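Local structure of thiamin pyrophosphokinase (Saccharomyces cerevisiae, 1IG0) at residues Leu30-Asn34 / Ile58-His62; Asp36-Leu42 / Thr182-Ala188; Ser202-Leu206 / Lys217-Met221. The protein catalyses the transfer of a pyrophosphate group from ATP to thiamine, and is the only yeast enzyme able to make the cofactor thiamine diphosphate. All coordinates share one frame; numbering follows the deposited sequence.

Interaction 1: Leu30-Asn34 / Ile58-His62; sequences LIHPN and IWKLH
Leu61 and His32 meet at about a right angle: the methyl CD2 of Leu61 stands over the middle of the His32 imidazole, 3.6 Å from the ring centroid and only 9° off the normal, a CH-pi contact. A branched leucine suits this place, since CD2 can sit on the ring face while CD1 rests against CG and CB of the same histidine. His32 offers that face because its CG lies anti to the backbone N (chi1 -174°), and a weak hydrogen bond from ND1 to Leu319 O adds a hold on the ring.

A second CH-pi contact has the histidine on the helix side. Pro33 CG lies over one face of the His62 ring, 3.8 Å from the centroid and displaced toward the rim. Proline, compact and rigid, presents CG to the ring while its CD packs against Leu61 O at 3.5 Å. The His62 ring is fixed by its two nitrogens: ND1 donates to Ile58 O one turn back (2.6 Å), and NE2 shares with Leu30 O a water lying in the ring plane. Between them, His62 CE1 comes within 3.0 Å of Ile31 O. A second water is held by Leu61 O and, weakly, by Pro33 O.

Farther back along the helix, Ile31 CG2 packs on Ile58 CG1 at 3.9 Å, both buried. Together these contacts lay the loop between strands 23-26 and 38-43 along the C-terminal end of helix 52-61. Beneath them runs the large sheet: Ile58 and His62 rest on strands 38-43 and 184-189, Pro33 touches Ser39 and Ser185, and Ile31 reaches Met221 of strand 216-221.

Interaction 2: Asp36-Leu42 / Thr182-Ala188; sequences DENSTLL and TPISLLA
Strands 38-42 and 184-188 run parallel, their axes 4.3 Å apart and 15° from alignment, and are joined by a ladder in which the N-H groups of Asn38, Thr40 and Leu42 donate in turn to Pro183 O, Ser185 O and Leu187 O, while those of Ser185 and Leu187 donate back to Asn38 O and Thr40 O. The straightest rung is Leu187 N to Thr40 O (3.0 Å, 171° at the hydrogen). CA-H...O contacts lie among these bonds, such as Ser39 CA to Ser185 O at 3.2 Å.

On the face with Asn38, Thr40 and Leu42, the side chains of Thr40 and Leu186 run alongside each other in the same direction. In Leu186, chi1 of 179° and a bend at the next bond together bring CD1 to the neighbouring strand, 3.8 Å from both Thr40 CB and Leu42 CB. Ala188 is small enough to pair with Leu42 CB to CB (4.3 Å). Beta-branched Thr40 suits an extended strand, and its OG1 makes a weak hydrogen bond to Ser39 O. Helix 126-139 packs over this face through Ile134, Phe138 and Cys130.

The other face carries Ser39, Leu41, Ser185 and Leu187. Here Leu41 CD1 reaches Leu187 O at 3.5 Å, and Ser39 OG is hydrogen-bonded to Asp63 N. Helix 52-61 lies on this side, Leu41 packing on its Ile58 and Trp59. At the start of the strands Glu37 extends past Ser185; OE1 forms a salt bridge with Lys217 NZ and OE2 accepts from Asn34 N. Thr182 CG2 meets Asn38 ND2, and a water links ND2 to Thr182 O.

Parallel strands inside a sheet with helices packed on both faces are characteristic of the alpha-beta-alpha fold of the thiamin pyrophosphokinase catalytic domain.

Interaction 3: Ser202-Leu206 / Lys217-Met221; sequences SITQL and KLCYM
The Tyr220 ring receives Leu206 CG at its edge, close to the ring plane, 3.8 Å from CE1, while Ser202 CB lies near CZ and CE2 at the hydroxyl end. This is the helix-on-strand packing of a beta-alpha-beta unit, in which helix 196-212 connects parallel neighbours 184-189 and 216-221; segment 202-206 runs at 151° to segment 217-221, nearly antiparallel. Tyrosine is long enough to reach from the strand to the main chain of the helix: with CG anti to its carbonyl carbon (chi1 -66°), the ring extends to the helix and OH donates to Ser202 O, a bond modelled as very short at 2.4 Å, a length that is doubtful. Gln205 CB also touches that hydroxyl, but the chain bends at CG, and NE2 bonds to Thr128 OG1. Replacing Tyr220 by a leucine would remove the ring and its hydroxyl, which would probably leave Ser202 O without this donor and open a gap beside Leu206.

Phe127 of helix 126-139 packs on Tyr220, Leu218, Ser202 and Gln205. Leu206 and Leu218 cross at about a right angle, both buried, with CD2 of Leu206 3.7 Å from Leu218 CG.

How the interactions relate
Interactions 2 and 3 share one sheet: strands 38-43, 184-189 and 216-221 are consecutive neighbours in it, and the centres of the two contacts lie about 12 Å apart. The centre of interaction 1 lies about 8 Å from that of interaction 2 and about 16 Å from that of interaction 3, on the sheet face opposite helix 196-212. Along the chain the segments of interactions 1 and 2 alternate, whereas interaction 3 opens after both have closed. Direct ties complete the set: a probable hydrogen bond from Leu186 N to Lys217 O (2.9 Å), and packing of Ile58 CD1 on Met221 SD. The three contacts thus hold layers on both faces of the catalytic domain's sheet, and the side chain of Gln205 lies about 9 Å from a bound thiamine.

Interaction 1: Leu30-Asn34 / Ile58-His62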
ATOM      1  N   LEU B  30     -18.159  -3.865  -9.986  1.00 29.78           N
ATOM      2  CA  LEU B  30     -16.832  -4.308  -9.570  1.00 28.85           C
ATOM      3  C   LEU B  30     -16.981  -5.488  -8.617  1.00 27.78           C
ATOM      4  O   LEU B  30     -16.096  -6.338  -8.518  1.00 27.31           O
ATOM      5  CB  LEU B  30     -16.082  -3.177  -8.858  1.00 28.88           C
ATOM      6  CG  LEU B  30     -15.685  -1.941  -9.673  1.00 29.07           C
ATOM      7  CD1 LEU B  30     -15.165  -0.861  -8.737  1.00 29.57           C
ATOM      8  CD2 LEU B  30     -14.629  -2.312 -10.702  1.00 29.12           C
ATOM      9  N   ILE B  31     -18.114  -5.529  -7.923  1.00 26.53           N
ATOM     10  CA  ILE B  31     -18.401  -6.583  -6.957  1.00 26.55           C
ATOM     11  C   ILE B  31     -19.425  -7.583  -7.482  1.00 26.89           C
ATOM     12  O   ILE B  31     -19.316  -8.783  -7.232  1.00 26.00           O
ATOM     13  CB  ILE B  31     -18.939  -5.984  -5.642  1.00 26.30           C
ATOM     14  CG1 ILE B  31     -17.923  -4.993  -5.071  1.00 25.81           C
ATOM     15  CG2 ILE B  31     -19.224  -7.093  -4.636  1.00 26.95           C
ATOM     16  CD1 ILE B  31     -18.441  -4.191  -3.891  1.00 26.04           C
ATOM     17  N   HIS B  32     -20.422  -7.081  -8.203  1.00 26.67           N
ATOM     18  CA  HIS B  32     -21.473  -7.929  -8.757  1.00 28.12           C
ATOM     19  C   HIS B  32     -21.279  -8.087 -10.266  1.00 28.26           C
ATOM     20  O   HIS B  32     -21.706  -7.240 -11.051  1.00 28.67           O
ATOM     21  CB  HIS B  32     -22.844  -7.313  -8.440  1.00 28.36           C
ATOM     22  CG  HIS B  32     -24.011  -8.166  -8.830  1.00 29.57           C
ATOM     23  ND1 HIS B  32     -25.247  -8.048  -8.231  1.00 29.82           N
ATOM     24  CD2 HIS B  32     -24.143  -9.133  -9.770  1.00 30.07           C
ATOM     25  CE1 HIS B  32     -26.089  -8.904  -8.782  1.00 29.99           C
ATOM     26  NE2 HIS B  32     -25.443  -9.574  -9.719  1.00 30.15           N
ATOM     27  N   PRO B  33     -20.626  -9.183 -10.685  1.00 28.94           N
ATOM     28  CA  PRO B  33     -20.354  -9.488 -12.093  1.00 30.13           C
ATOM     29  C   PRO B  33     -21.611  -9.453 -12.960  1.00 31.82           C
ATOM     30  O   PRO B  33     -22.711  -9.741 -12.487  1.00 31.34           O
ATOM     31  CB  PRO B  33     -19.750 -10.889 -12.029  1.00 29.81           C
ATOM     32  CG  PRO B  33     -19.078 -10.907 -10.694  1.00 29.66           C
ATOM     33  CD  PRO B  33     -20.112 -10.256  -9.815  1.00 28.83           C
ATOM     34  N   ASN B  34     -21.445  -9.103 -14.231  1.00 33.84           N
ATOM     35  CA  ASN B  34     -22.573  -9.050 -15.151  1.00 36.50           C
ATOM     36  C   ASN B  34     -22.913 -10.468 -15.597  1.00 37.55           C
ATOM     37  O   ASN B  34     -22.040 -11.333 -15.663  1.00 36.72           O
ATOM     38  CB  ASN B  34     -22.232  -8.174 -16.360  1.00 38.87           C
ATOM     39  CG  ASN B  34     -21.914  -6.741 -15.968  1.00 41.16           C
ATOM     40  OD1 ASN B  34     -22.666  -6.107 -15.227  1.00 42.14           O
ATOM     41  ND2 ASN B  34     -20.801  -6.220 -16.474  1.00 42.42           N
ATOM     42  N   ILE B  58     -20.681 -12.257  -1.849  1.00 27.24           N
ATOM     43  CA  ILE B  58     -19.657 -12.140  -2.877  1.00 26.87           C
ATOM     44  C   ILE B  58     -19.284 -13.518  -3.414  1.00 25.74           C
ATOM     45  O   ILE B  58     -18.972 -13.675  -4.594  1.00 25.18           O
ATOM     46  CB  ILE B  58     -18.400 -11.438  -2.320  1.00 27.61           C
ATOM     47  CG1 ILE B  58     -18.715  -9.961  -2.066  1.00 27.52           C
ATOM     48  CG2 ILE B  58     -17.238 -11.594  -3.287  1.00 28.98           C
ATOM     49  CD1 ILE B  58     -17.599  -9.199  -1.397  1.00 29.95           C
ATOM     50  N   TRP B  59     -19.318 -14.516  -2.541  1.00 24.97           N
ATOM     51  CA  TRP B  59     -18.999 -15.878  -2.948  1.00 25.07           C
ATOM     52  C   TRP B  59     -20.076 -16.373  -3.912  1.00 25.15           C
ATOM     53  O   TRP B  59     -19.776 -16.956  -4.953  1.00 25.23           O
ATOM     54  CB  TRP B  59     -18.925 -16.790  -1.719  1.00 24.09           C
ATOM     55  CG  TRP B  59     -18.541 -18.209  -2.031  1.00 23.30           C
ATOM     56  CD1 TRP B  59     -19.333 -19.172  -2.588  1.00 23.65           C
ATOM     57  CD2 TRP B  59     -17.265 -18.821  -1.804  1.00 22.70           C
ATOM     58  NE1 TRP B  59     -18.629 -20.347  -2.722  1.00 23.61           N
ATOM     59  CE2 TRP B  59     -17.356 -20.159  -2.252  1.00 22.89           C
ATOM     60  CE3 TRP B  59     -16.049 -18.368  -1.273  1.00 22.51           C
ATOM     61  CZ2 TRP B  59     -16.280 -21.051  -2.175  1.00 21.59           C
ATOM     62  CZ3 TRP B  59     -14.976 -19.257  -1.196  1.00 22.79           C
ATOM     63  CH2 TRP B  59     -15.102 -20.583  -1.650  1.00 21.99           C
ATOM     64  N   LYS B  60     -21.333 -16.123  -3.564  1.00 26.15           N
ATOM     65  CA  LYS B  60     -22.454 -16.541  -4.395  1.00 27.34           C
ATOM     66  C   LYS B  60     -22.482 -15.784  -5.723  1.00 26.82           C
ATOM     67  O   LYS B  60     -22.940 -16.312  -6.737  1.00 26.58           O
ATOM     68  CB  LYS B  60     -23.771 -16.320  -3.645  1.00 29.85           C
ATOM     69  CG  LYS B  60     -24.995 -16.895  -4.344  1.00 33.75           C
ATOM     70  CD  LYS B  60     -26.251 -16.726  -3.498  1.00 36.68           C
ATOM     71  CE  LYS B  60     -27.450 -17.422  -4.131  1.00 38.55           C
ATOM     72  NZ  LYS B  60     -27.757 -16.884  -5.486  1.00 40.15           N
ATOM     73  N   LEU B  61     -21.987 -14.550  -5.713  1.00 25.97           N
ATOM     74  CA  LEU B  61     -21.972 -13.719  -6.914  1.00 25.33           C
ATOM     75  C   LEU B  61     -20.855 -14.054  -7.897  1.00 24.52           C
ATOM     76  O   LEU B  61     -20.840 -13.549  -9.020  1.00 23.65           O
ATOM     77  CB  LEU B  61     -21.878 -12.241  -6.530  1.00 26.58           C
ATOM     78  CG  LEU B  61     -23.139 -11.600  -5.953  1.00 28.04           C
ATOM     79  CD1 LEU B  61     -22.836 -10.175  -5.517  1.00 28.99           C
ATOM     80  CD2 LEU B  61     -24.240 -11.618  -7.002  1.00 28.79           C
ATOM     81  N   HIS B  62     -19.916 -14.894  -7.480  1.00 23.25           N
ATOM     82  CA  HIS B  62     -18.817 -15.269  -8.360  1.00 21.94           C
ATOM     83  C   HIS B  62     -18.817 -16.763  -8.642  1.00 21.56           C
ATOM     84  O   HIS B  62     -19.171 -17.569  -7.784  1.00 21.21           O
ATOM     85  CB  HIS B  62     -17.481 -14.832  -7.757  1.00 20.94           C
ATOM     86  CG  HIS B  62     -17.330 -13.344  -7.665  1.00 21.12           C
ATOM     87  ND1 HIS B  62     -18.031 -12.583  -6.756  1.00 19.49           N
ATOM     88  CD2 HIS B  62     -16.603 -12.473  -8.404  1.00 20.20           C
ATOM     89  CE1 HIS B  62     -17.743 -11.305  -6.939  1.00 19.24           C
ATOM     90  NE2 HIS B  62     -16.878 -11.214  -7.933  1.00 19.59           N
TER
HETATM   91  O   HOH W   1     -16.135  -9.015  -9.489  1.00 21.11           O
HETATM   92  O   HOH W   2     -23.106 -12.287 -10.257  1.00 42.86           O

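Interaction 2: Asp36-Leu42 / Thr182-Ala188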
ATOM      1  N   ASP B  36     -23.465 -11.912 -18.447  1.00 39.51           N
ATOM      2  CA  ASP B  36     -22.805 -12.468 -19.628  1.00 39.08           C
ATOM      3  C   ASP B  36     -21.305 -12.737 -19.496  1.00 36.98           C
ATOM      4  O   ASP B  36     -20.712 -13.373 -20.367  1.00 37.95           O
ATOM      5  CB  ASP B  36     -23.032 -11.543 -20.828  1.00 41.32           C
ATOM      6  CG  ASP B  36     -22.810 -12.240 -22.163  1.00 44.06           C
ATOM      7  OD1 ASP B  36     -22.077 -13.252 -22.206  1.00 44.76           O
ATOM      8  OD2 ASP B  36     -23.362 -11.765 -23.180  1.00 45.87           O
ATOM      9  N   GLU B  37     -20.680 -12.273 -18.419  1.00 33.52           N
ATOM     10  CA  GLU B  37     -19.243 -12.478 -18.268  1.00 30.47           C
ATOM     11  C   GLU B  37     -18.870 -13.538 -17.240  1.00 27.80           C
ATOM     12  O   GLU B  37     -19.675 -13.902 -16.383  1.00 25.54           O
ATOM     13  CB  GLU B  37     -18.578 -11.152 -17.897  1.00 31.67           C
ATOM     14  CG  GLU B  37     -18.834 -10.699 -16.469  1.00 33.30           C
ATOM     15  CD  GLU B  37     -18.505  -9.234 -16.256  1.00 34.67           C
ATOM     16  OE1 GLU B  37     -17.712  -8.684 -17.048  1.00 34.86           O
ATOM     17  OE2 GLU B  37     -19.033  -8.634 -15.297  1.00 34.92           O
ATOM     18  N   ASN B  38     -17.645 -14.045 -17.341  1.00 24.75           N
ATOM     19  CA  ASN B  38     -17.160 -15.035 -16.389  1.00 22.98           C
ATOM     20  C   ASN B  38     -16.757 -14.270 -15.138  1.00 22.06           C
ATOM     21  O   ASN B  38     -16.556 -13.058 -15.189  1.00 20.60           O
ATOM     22  CB  ASN B  38     -15.952 -15.797 -16.946  1.00 21.93           C
ATOM     23  CG  ASN B  38     -16.349 -16.870 -17.940  1.00 22.21           C
ATOM     24  OD1 ASN B  38     -17.273 -17.646 -17.691  1.00 22.14           O
ATOM     25  ND2 ASN B  38     -15.644 -16.935 -19.064  1.00 19.35           N
ATOM     26  N   SER B  39     -16.640 -14.971 -14.017  1.00 20.91           N
ATOM     27  CA  SER B  39     -16.273 -14.316 -12.770  1.00 20.82           C
ATOM     28  C   SER B  39     -15.451 -15.214 -11.862  1.00 20.50           C
ATOM     29  O   SER B  39     -15.558 -16.439 -11.910  1.00 20.59           O
ATOM     30  CB  SER B  39     -17.532 -13.856 -12.034  1.00 20.33           C
ATOM     31  OG  SER B  39     -18.389 -14.948 -11.765  1.00 21.03           O
ATOM     32  N   THR B  40     -14.631 -14.586 -11.028  1.00 19.58           N
ATOM     33  CA  THR B  40     -13.783 -15.321 -10.107  1.00 18.97           C
ATOM     34  C   THR B  40     -13.515 -14.527  -8.841  1.00 19.19           C
ATOM     35  O   THR B  40     -13.333 -13.309  -8.881  1.00 19.33           O
ATOM     36  CB  THR B  40     -12.410 -15.660 -10.744  1.00 19.69           C
ATOM     37  OG1 THR B  40     -12.606 -16.463 -11.913  1.00 20.97           O
ATOM     38  CG2 THR B  40     -11.529 -16.417  -9.754  1.00 20.17           C
ATOM     39  N   LEU B  41     -13.509 -15.231  -7.717  1.00 18.30           N
ATOM     40  CA  LEU B  41     -13.203 -14.624  -6.432  1.00 19.00           C
ATOM     41  C   LEU B  41     -11.830 -15.179  -6.080  1.00 19.28           C
ATOM     42  O   LEU B  41     -11.677 -16.380  -5.857  1.00 18.39           O
ATOM     43  CB  LEU B  41     -14.216 -15.039  -5.365  1.00 19.92           C
ATOM     44  CG  LEU B  41     -13.886 -14.579  -3.940  1.00 20.82           C
ATOM     45  CD1 LEU B  41     -13.845 -13.053  -3.883  1.00 20.59           C
ATOM     46  CD2 LEU B  41     -14.925 -15.129  -2.969  1.00 21.28           C
ATOM     47  N   LEU B  42     -10.831 -14.307  -6.048  1.00 18.74           N
ATOM     48  CA  LEU B  42      -9.473 -14.726  -5.739  1.00 18.37           C
ATOM     49  C   LEU B  42      -9.093 -14.382  -4.311  1.00 19.28           C
ATOM     50  O   LEU B  42      -9.167 -13.224  -3.900  1.00 19.14           O
ATOM     51  CB  LEU B  42      -8.491 -14.058  -6.703  1.00 18.17           C
ATOM     52  CG  LEU B  42      -6.997 -14.260  -6.447  1.00 18.65           C
ATOM     53  CD1 LEU B  42      -6.655 -15.742  -6.503  1.00 18.05           C
ATOM     54  CD2 LEU B  42      -6.201 -13.482  -7.489  1.00 18.31           C
ATOM     55  N   THR B 182     -14.257 -13.988 -23.574  1.00 22.09           N
ATOM     56  CA  THR B 182     -15.296 -13.567 -22.642  1.00 21.67           C
ATOM     57  C   THR B 182     -14.619 -12.894 -21.455  1.00 21.06           C
ATOM     58  O   THR B 182     -13.662 -13.427 -20.896  1.00 20.43           O
ATOM     59  CB  THR B 182     -16.121 -14.768 -22.134  1.00 22.02           C
ATOM     60  OG1 THR B 182     -16.782 -15.391 -23.240  1.00 22.61           O
ATOM     61  CG2 THR B 182     -17.166 -14.311 -21.123  1.00 22.42           C
ATOM     62  N   PRO B 183     -15.099 -11.706 -21.062  1.00 20.84           N
ATOM     63  CA  PRO B 183     -14.509 -10.985 -19.931  1.00 20.40           C
ATOM     64  C   PRO B 183     -14.545 -11.792 -18.639  1.00 20.28           C
ATOM     65  O   PRO B 183     -15.432 -12.620 -18.440  1.00 20.48           O
ATOM     66  CB  PRO B 183     -15.368  -9.728 -19.839  1.00 21.57           C
ATOM     67  CG  PRO B 183     -15.786  -9.504 -21.262  1.00 21.46           C
ATOM     68  CD  PRO B 183     -16.154 -10.900 -21.699  1.00 21.28           C
ATOM     69  N   ILE B 184     -13.575 -11.544 -17.767  1.00 19.49           N
ATOM     70  CA  ILE B 184     -13.504 -12.234 -16.486  1.00 19.35           C
ATOM     71  C   ILE B 184     -13.502 -11.210 -15.361  1.00 19.65           C
ATOM     72  O   ILE B 184     -12.511 -10.508 -15.150  1.00 19.18           O
ATOM     73  CB  ILE B 184     -12.220 -13.087 -16.365  1.00 18.11           C
ATOM     74  CG1 ILE B 184     -12.192 -14.150 -17.464  1.00 17.63           C
ATOM     75  CG2 ILE B 184     -12.162 -13.751 -14.993  1.00 18.99           C
ATOM     76  CD1 ILE B 184     -10.920 -14.989 -17.472  1.00 18.13           C
ATOM     77  N   SER B 185     -14.621 -11.112 -14.651  1.00 19.36           N
ATOM     78  CA  SER B 185     -14.728 -10.184 -13.533  1.00 19.58           C
ATOM     79  C   SER B 185     -13.991 -10.826 -12.363  1.00 19.80           C
ATOM     80  O   SER B 185     -14.430 -11.843 -11.823  1.00 19.03           O
ATOM     81  CB  SER B 185     -16.194  -9.945 -13.169  1.00 20.25           C
ATOM     82  OG  SER B 185     -16.302  -8.981 -12.137  1.00 21.73           O
ATOM     83  N   LEU B 186     -12.870 -10.225 -11.979  1.00 18.87           N
ATOM     84  CA  LEU B 186     -12.041 -10.753 -10.902  1.00 18.54           C
ATOM     85  C   LEU B 186     -12.015  -9.873  -9.653  1.00 18.41           C
ATOM     86  O   LEU B 186     -11.579  -8.723  -9.698  1.00 18.93           O
ATOM     87  CB  LEU B 186     -10.616 -10.949 -11.427  1.00 18.63           C
ATOM     88  CG  LEU B 186      -9.523 -11.473 -10.497  1.00 17.76           C
ATOM     89  CD1 LEU B 186      -9.858 -12.883 -10.034  1.00 18.52           C
ATOM     90  CD2 LEU B 186      -8.190 -11.449 -11.237  1.00 18.27           C
ATOM     91  N   LEU B 187     -12.487 -10.425  -8.539  1.00 18.32           N
ATOM     92  CA  LEU B 187     -12.503  -9.710  -7.268  1.00 18.46           C
ATOM     93  C   LEU B 187     -11.485 -10.395  -6.363  1.00 18.79           C
ATOM     94  O   LEU B 187     -11.574 -11.598  -6.125  1.00 19.15           O
ATOM     95  CB  LEU B 187     -13.898  -9.771  -6.638  1.00 18.45           C
ATOM     96  CG  LEU B 187     -14.131  -8.903  -5.398  1.00 18.29           C
ATOM     97  CD1 LEU B 187     -13.957  -7.431  -5.758  1.00 17.32           C
ATOM     98  CD2 LEU B 187     -15.529  -9.154  -4.853  1.00 18.21           C
ATOM     99  N   ALA B 188     -10.520  -9.631  -5.859  1.00 18.47           N
ATOM    100  CA  ALA B 188      -9.479 -10.202  -5.011  1.00 19.01           C
ATOM    101  C   ALA B 188      -9.522  -9.766  -3.552  1.00 20.35           C
ATOM    102  O   ALA B 188      -9.754  -8.598  -3.238  1.00 19.92           O
ATOM    103  CB  ALA B 188      -8.107  -9.889  -5.602  1.00 19.43           C
TER
HETATM  104  O   HOH W   3     -19.474 -13.785 -24.305  1.00 55.70           O
HETATM  105  O   HOH W   4     -13.016 -15.945 -20.168  1.00 19.32           O

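Interaction 3: Ser202-Leu206 / Lys217-Met221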
ATOM      1  N   SER B 202       0.582  -6.490  -5.997  1.00 17.91           N
ATOM      2  CA  SER B 202      -0.847  -6.507  -6.282  1.00 18.08           C
ATOM      3  C   SER B 202      -1.198  -5.347  -7.205  1.00 17.80           C
ATOM      4  O   SER B 202      -2.042  -5.479  -8.093  1.00 18.22           O
ATOM      5  CB  SER B 202      -1.654  -6.405  -4.986  1.00 18.34           C
ATOM      6  OG  SER B 202      -1.578  -7.614  -4.249  1.00 19.94           O
ATOM      7  N   ILE B 203      -0.542  -4.209  -7.001  1.00 16.79           N
ATOM      8  CA  ILE B 203      -0.803  -3.045  -7.835  1.00 16.49           C
ATOM      9  C   ILE B 203      -0.287  -3.250  -9.258  1.00 16.06           C
ATOM     10  O   ILE B 203      -0.929  -2.825 -10.215  1.00 15.49           O
ATOM     11  CB  ILE B 203      -0.167  -1.767  -7.241  1.00 16.27           C
ATOM     12  CG1 ILE B 203      -0.821  -1.442  -5.893  1.00 17.15           C
ATOM     13  CG2 ILE B 203      -0.337  -0.600  -8.207  1.00 17.63           C
ATOM     14  CD1 ILE B 203      -2.327  -1.295  -5.956  1.00 17.64           C
ATOM     15  N   THR B 204       0.865  -3.900  -9.401  1.00 17.00           N
ATOM     16  CA  THR B 204       1.412  -4.143 -10.735  1.00 17.10           C
ATOM     17  C   THR B 204       0.432  -4.963 -11.575  1.00 17.60           C
ATOM     18  O   THR B 204       0.321  -4.761 -12.785  1.00 16.88           O
ATOM     19  CB  THR B 204       2.762  -4.901 -10.688  1.00 18.53           C
ATOM     20  OG1 THR B 204       2.558  -6.241 -10.217  1.00 18.32           O
ATOM     21  CG2 THR B 204       3.738  -4.185  -9.776  1.00 17.29           C
ATOM     22  N   GLN B 205      -0.274  -5.889 -10.929  1.00 17.74           N
ATOM     23  CA  GLN B 205      -1.241  -6.739 -11.620  1.00 18.37           C
ATOM     24  C   GLN B 205      -2.304  -5.916 -12.343  1.00 18.78           C
ATOM     25  O   GLN B 205      -2.731  -6.270 -13.442  1.00 19.01           O
ATOM     26  CB  GLN B 205      -1.918  -7.688 -10.628  1.00 19.93           C
ATOM     27  CG  GLN B 205      -1.038  -8.823 -10.107  1.00 19.54           C
ATOM     28  CD  GLN B 205      -0.718  -9.866 -11.168  1.00 21.98           C
ATOM     29  OE1 GLN B 205      -1.468 -10.043 -12.129  1.00 20.73           O
ATOM     30  NE2 GLN B 205       0.389 -10.581 -10.984  1.00 20.69           N
ATOM     31  N   LEU B 206      -2.742  -4.825 -11.723  1.00 18.85           N
ATOM     32  CA  LEU B 206      -3.748  -3.967 -12.340  1.00 19.51           C
ATOM     33  C   LEU B 206      -3.233  -3.441 -13.677  1.00 20.43           C
ATOM     34  O   LEU B 206      -3.966  -3.398 -14.668  1.00 20.01           O
ATOM     35  CB  LEU B 206      -4.094  -2.795 -11.415  1.00 19.78           C
ATOM     36  CG  LEU B 206      -4.900  -3.149 -10.161  1.00 19.26           C
ATOM     37  CD1 LEU B 206      -4.955  -1.958  -9.221  1.00 19.85           C
ATOM     38  CD2 LEU B 206      -6.301  -3.586 -10.563  1.00 18.79           C
ATOM     39  N   LYS B 217     -10.836  -8.103 -15.526  1.00 21.04           N
ATOM     40  CA  LYS B 217     -11.327  -6.870 -14.924  1.00 22.08           C
ATOM     41  C   LYS B 217     -11.089  -7.075 -13.435  1.00 21.43           C
ATOM     42  O   LYS B 217     -11.952  -7.574 -12.712  1.00 20.74           O
ATOM     43  CB  LYS B 217     -12.818  -6.677 -15.196  1.00 24.28           C
ATOM     44  CG  LYS B 217     -13.205  -6.717 -16.666  1.00 28.95           C
ATOM     45  CD  LYS B 217     -14.644  -6.259 -16.848  1.00 31.74           C
ATOM     46  CE  LYS B 217     -15.588  -7.039 -15.945  1.00 33.00           C
ATOM     47  NZ  LYS B 217     -16.934  -6.407 -15.869  1.00 36.55           N
ATOM     48  N   LEU B 218      -9.896  -6.694 -12.994  1.00 20.13           N
ATOM     49  CA  LEU B 218      -9.489  -6.862 -11.608  1.00 19.52           C
ATOM     50  C   LEU B 218      -9.826  -5.717 -10.663  1.00 19.32           C
ATOM     51  O   LEU B 218      -9.679  -4.541 -10.998  1.00 19.04           O
ATOM     52  CB  LEU B 218      -7.981  -7.131 -11.553  1.00 19.02           C
ATOM     53  CG  LEU B 218      -7.294  -7.138 -10.183  1.00 18.35           C
ATOM     54  CD1 LEU B 218      -7.843  -8.261  -9.315  1.00 17.75           C
ATOM     55  CD2 LEU B 218      -5.794  -7.302 -10.377  1.00 17.01           C
ATOM     56  N   CYS B 219     -10.272  -6.082  -9.467  1.00 18.56           N
ATOM     57  CA  CYS B 219     -10.604  -5.108  -8.438  1.00 18.51           C
ATOM     58  C   CYS B 219     -10.299  -5.705  -7.074  1.00 18.09           C
ATOM     59  O   CYS B 219     -10.642  -6.855  -6.803  1.00 17.66           O
ATOM     60  CB  CYS B 219     -12.084  -4.724  -8.498  1.00 18.68           C
ATOM     61  SG  CYS B 219     -12.578  -3.486  -7.261  1.00 20.44           S
ATOM     62  N   TYR B 220      -9.648  -4.924  -6.221  1.00 18.32           N
ATOM     63  CA  TYR B 220      -9.322  -5.391  -4.885  1.00 19.22           C
ATOM     64  C   TYR B 220     -10.340  -4.866  -3.897  1.00 20.42           C
ATOM     65  O   TYR B 220     -10.768  -3.715  -3.987  1.00 20.74           O
ATOM     66  CB  TYR B 220      -7.935  -4.910  -4.446  1.00 19.55           C
ATOM     67  CG  TYR B 220      -6.797  -5.486  -5.246  1.00 18.74           C
ATOM     68  CD1 TYR B 220      -6.282  -4.812  -6.351  1.00 18.50           C
ATOM     69  CD2 TYR B 220      -6.253  -6.726  -4.916  1.00 18.70           C
ATOM     70  CE1 TYR B 220      -5.253  -5.363  -7.112  1.00 18.05           C
ATOM     71  CE2 TYR B 220      -5.227  -7.284  -5.668  1.00 18.45           C
ATOM     72  CZ  TYR B 220      -4.732  -6.599  -6.765  1.00 17.85           C
ATOM     73  OH  TYR B 220      -3.719  -7.150  -7.513  1.00 18.18           O
ATOM     74  N   MET B 221     -10.740  -5.724  -2.970  1.00 20.27           N
ATOM     75  CA  MET B 221     -11.669  -5.333  -1.928  1.00 20.07           C
ATOM     76  C   MET B 221     -10.919  -5.529  -0.624  1.00 19.94           C
ATOM     77  O   MET B 221     -10.493  -6.639  -0.304  1.00 20.42           O
ATOM     78  CB  MET B 221     -12.923  -6.202  -1.932  1.00 20.34           C
ATOM     79  CG  MET B 221     -13.862  -5.865  -0.784  1.00 21.91           C
ATOM     80  SD  MET B 221     -15.372  -6.840  -0.770  1.00 25.24           S
ATOM     81  CE  MET B 221     -16.383  -5.916  -1.885  1.00 24.25           C
TER